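Side-chain contact in major centromere autoantigen B (Homo sapiens, PDB 1HLV), which binds the CENP-B box of centromeric DNA through helix-turn-helix domains and kinks the DNA on binding: residues Gly29-Ala32 / Arg33-Ile37. Residues are numbered along the deposited sequence; the frame is centred on the assembly and turned at random.
With nucleotides of chain A.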
ATOM      1  N   GLY C  29      26.035   0.602  -9.125  1.00 51.54           N
ATOM      2  CA  GLY C  29      26.600  -0.434  -8.277  1.00 50.76           C
ATOM      3  C   GLY C  29      27.042   0.134  -6.939  1.00 50.22           C
ATOM      4  O   GLY C  29      27.061  -0.569  -5.929  1.00 50.24           O
ATOM      5  N   GLU C  30      27.402   1.412  -6.930  1.00 50.16           N
ATOM      6  CA  GLU C  30      27.832   2.069  -5.700  1.00 50.22           C
ATOM      7  C   GLU C  30      26.625   2.282  -4.796  1.00 49.21           C
ATOM      8  O   GLU C  30      26.685   2.019  -3.592  1.00 48.09           O
ATOM      9  CB  GLU C  30      28.499   3.414  -6.015  1.00 51.90           C
ATOM     10  CG  GLU C  30      28.886   4.258  -4.796  1.00 52.36           C
ATOM     11  CD  GLU C  30      29.509   3.444  -3.669  1.00 54.26           C
ATOM     12  OE1 GLU C  30      30.231   2.460  -3.955  1.00 54.70           O
ATOM     13  OE2 GLU C  30      29.282   3.801  -2.491  1.00 54.38           O
ATOM     14  N   ILE C  31      25.528   2.756  -5.376  1.00 47.75           N
ATOM     15  CA  ILE C  31      24.322   2.970  -4.590  1.00 48.49           C
ATOM     16  C   ILE C  31      23.781   1.631  -4.075  1.00 47.79           C
ATOM     17  O   ILE C  31      23.352   1.529  -2.922  1.00 47.19           O
ATOM     18  CB  ILE C  31      23.256   3.706  -5.409  1.00 48.44           C
ATOM     19  CG1 ILE C  31      23.793   5.091  -5.789  1.00 48.99           C
ATOM     20  CG2 ILE C  31      21.966   3.815  -4.610  1.00 45.50           C
ATOM     21  CD1 ILE C  31      22.803   5.979  -6.511  1.00 51.12           C
ATOM     22  N   ALA C  32      23.823   0.603  -4.915  1.00 46.45           N
ATOM     23  CA  ALA C  32      23.361  -0.714  -4.499  1.00 47.68           C
ATOM     24  C   ALA C  32      24.175  -1.174  -3.287  1.00 48.38           C
ATOM     25  O   ALA C  32      23.636  -1.768  -2.349  1.00 48.31           O
ATOM     26  CB  ALA C  32      23.511  -1.718  -5.639  1.00 46.38           C
ATOM     27  N   ARG C  33      25.474  -0.896  -3.308  1.00 49.19           N
ATOM     28  CA  ARG C  33      26.340  -1.293  -2.207  1.00 50.46           C
ATOM     29  C   ARG C  33      25.951  -0.581  -0.922  1.00 50.13           C
ATOM     30  O   ARG C  33      25.876  -1.202   0.138  1.00 51.26           O
ATOM     31  CB  ARG C  33      27.804  -0.981  -2.516  1.00 51.48           C
ATOM     32  CG  ARG C  33      28.743  -1.448  -1.411  1.00 52.65           C
ATOM     33  CD  ARG C  33      30.073  -0.702  -1.420  1.00 55.15           C
ATOM     34  NE  ARG C  33      30.302  -0.000  -0.158  1.00 56.34           N
ATOM     35  CZ  ARG C  33      29.832   1.211   0.127  1.00 58.71           C
ATOM     36  NH1 ARG C  33      29.106   1.871  -0.764  1.00 61.34           N
ATOM     37  NH2 ARG C  33      30.075   1.761   1.312  1.00 59.30           N
ATOM     38  N   ARG C  34      25.712   0.723  -1.019  1.00 49.42           N
ATOM     39  CA  ARG C  34      25.332   1.519   0.140  1.00 49.04           C
ATOM     40  C   ARG C  34      24.110   0.972   0.862  1.00 48.24           C
ATOM     41  O   ARG C  34      23.985   1.124   2.076  1.00 48.39           O
ATOM     42  CB  ARG C  34      25.050   2.957  -0.272  1.00 49.90           C
ATOM     43  CG  ARG C  34      26.256   3.699  -0.784  1.00 52.59           C
ATOM     44  CD  ARG C  34      25.905   5.146  -1.041  1.00 54.96           C
ATOM     45  NE  ARG C  34      27.072   5.909  -1.457  1.00 57.33           N
ATOM     46  CZ  ARG C  34      27.096   7.232  -1.548  1.00 59.43           C
ATOM     47  NH1 ARG C  34      26.008   7.937  -1.250  1.00 58.58           N
ATOM     48  NH2 ARG C  34      28.209   7.849  -1.923  1.00 60.30           N
ATOM     49  N   PHE C  35      23.200   0.357   0.116  1.00 46.76           N
ATOM     50  CA  PHE C  35      22.003  -0.203   0.720  1.00 44.85           C
ATOM     51  C   PHE C  35      22.111  -1.699   0.853  1.00 44.84           C
ATOM     52  O   PHE C  35      21.195  -2.353   1.344  1.00 44.72           O
ATOM     53  CB  PHE C  35      20.760   0.176  -0.084  1.00 43.50           C
ATOM     54  CG  PHE C  35      20.436   1.631  -0.011  1.00 42.55           C
ATOM     55  CD1 PHE C  35      20.904   2.511  -0.980  1.00 41.57           C
ATOM     56  CD2 PHE C  35      19.729   2.138   1.072  1.00 42.32           C
ATOM     57  CE1 PHE C  35      20.677   3.874  -0.870  1.00 41.00           C
ATOM     58  CE2 PHE C  35      19.495   3.507   1.195  1.00 42.67           C
ATOM     59  CZ  PHE C  35      19.972   4.376   0.221  1.00 42.86           C
ATOM     60  N   ASN C  36      23.243  -2.235   0.416  1.00 45.02           N
ATOM     61  CA  ASN C  36      23.490  -3.663   0.514  1.00 46.76           C
ATOM     62  C   ASN C  36      22.401  -4.476  -0.184  1.00 45.60           C
ATOM     63  O   ASN C  36      21.778  -5.342   0.423  1.00 45.18           O
ATOM     64  CB  ASN C  36      23.564  -4.065   1.989  1.00 49.72           C
ATOM     65  CG  ASN C  36      24.032  -5.496   2.187  1.00 53.49           C
ATOM     66  OD1 ASN C  36      23.697  -6.129   3.186  1.00 56.58           O
ATOM     67  ND2 ASN C  36      24.824  -6.007   1.244  1.00 54.10           N
ATOM     68  N   ILE C  37      22.165  -4.179  -1.455  1.00 45.54           N
ATOM     69  CA  ILE C  37      21.173  -4.899  -2.245  1.00 44.39           C
ATOM     70  C   ILE C  37      21.783  -5.201  -3.605  1.00 44.27           C
ATOM     71  O   ILE C  37      22.637  -4.457  -4.089  1.00 45.47           O
ATOM     72  CB  ILE C  37      19.898  -4.067  -2.475  1.00 43.32           C
ATOM     73  CG1 ILE C  37      20.262  -2.741  -3.145  1.00 42.81           C
ATOM     74  CG2 ILE C  37      19.169  -3.862  -1.165  1.00 42.08           C
ATOM     75  CD1 ILE C  37      19.062  -1.905  -3.552  1.00 42.58           C
TER
ATOM     76  P    DC A   3      26.977   1.124 -12.953  1.00 46.12           P
ATOM     77  OP1  DC A   3      26.758   2.594 -12.939  1.00 45.21           O
ATOM     78  OP2  DC A   3      27.262   0.405 -11.683  1.00 46.99           O
ATOM     79  O5'  DC A   3      25.749   0.454 -13.704  1.00 45.63           O
ATOM     80  C5'  DC A   3      25.370   0.955 -14.975  1.00 43.57           C
ATOM     81  C4'  DC A   3      24.093   0.311 -15.452  1.00 43.17           C
ATOM     82  O4'  DC A   3      24.357  -0.970 -16.070  1.00 41.44           O
ATOM     83  C3'  DC A   3      22.996   0.097 -14.409  1.00 42.94           C
ATOM     84  O3'  DC A   3      21.814   0.719 -14.907  1.00 44.36           O
ATOM     85  C2'  DC A   3      22.871  -1.420 -14.315  1.00 41.35           C
ATOM     86  C1'  DC A   3      23.394  -1.919 -15.665  1.00 40.43           C
ATOM     87  N1   DC A   3      24.061  -3.240 -15.636  1.00 37.46           N
ATOM     88  C2   DC A   3      23.816  -4.155 -16.677  1.00 36.55           C
ATOM     89  O2   DC A   3      23.059  -3.832 -17.604  1.00 38.45           O
ATOM     90  N3   DC A   3      24.416  -5.368 -16.644  1.00 35.19           N
ATOM     91  C4   DC A   3      25.232  -5.681 -15.633  1.00 36.95           C
ATOM     92  N4   DC A   3      25.804  -6.892 -15.639  1.00 36.70           N
ATOM     93  C5   DC A   3      25.501  -4.770 -14.570  1.00 36.05           C
ATOM     94  C6   DC A   3      24.903  -3.572 -14.613  1.00 37.30           C
TER
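In helix 28-35, first of the helix-turn-helix pair with helix 39-47, one acidic side chain serves two basic ones: Glu30 reaches both Arg33 and Arg34 one turn on. The CG of Glu30 stands anti to the backbone N (chi1 175°), and a bend at chi2 carries the carboxylate forward, toward the C-terminal end. Its OE2 meets NH1 of Arg33 at 2.6 Å in a salt bridge, the side chains running side by side with their flat groups 23° apart. Arg34 comes in differently: its chain is extended, and its NE gives a hydrogen bond of 3.2 Å to the same OE2, on the anti lone pair. OE2 lies at the guanidinium edge, in its plane, although the two planes are turned 75° against each other. Two cations on one oxygen would probably favour the ionised carboxylate.

At the C-terminal end Asn36, with positive phi, closes a Schellman motif: Asn36 N bonds to Arg33 O (2.8 Å) and Ile37 N to Ala32 O (3.0 Å). At the other end the N of Gly29 donates to OP2 of DC3 of chain A (2.8 Å), fastening the first turn to the DNA backbone.

Ile31 CG2 lies 4.0 Å from Phe35 CE1, and both side chains pack on helix 10-22, where Glu19 forms a salt bridge with Arg34 NH1; Ala32 and Ile37 instead rest on Leu42 of helix 39-47.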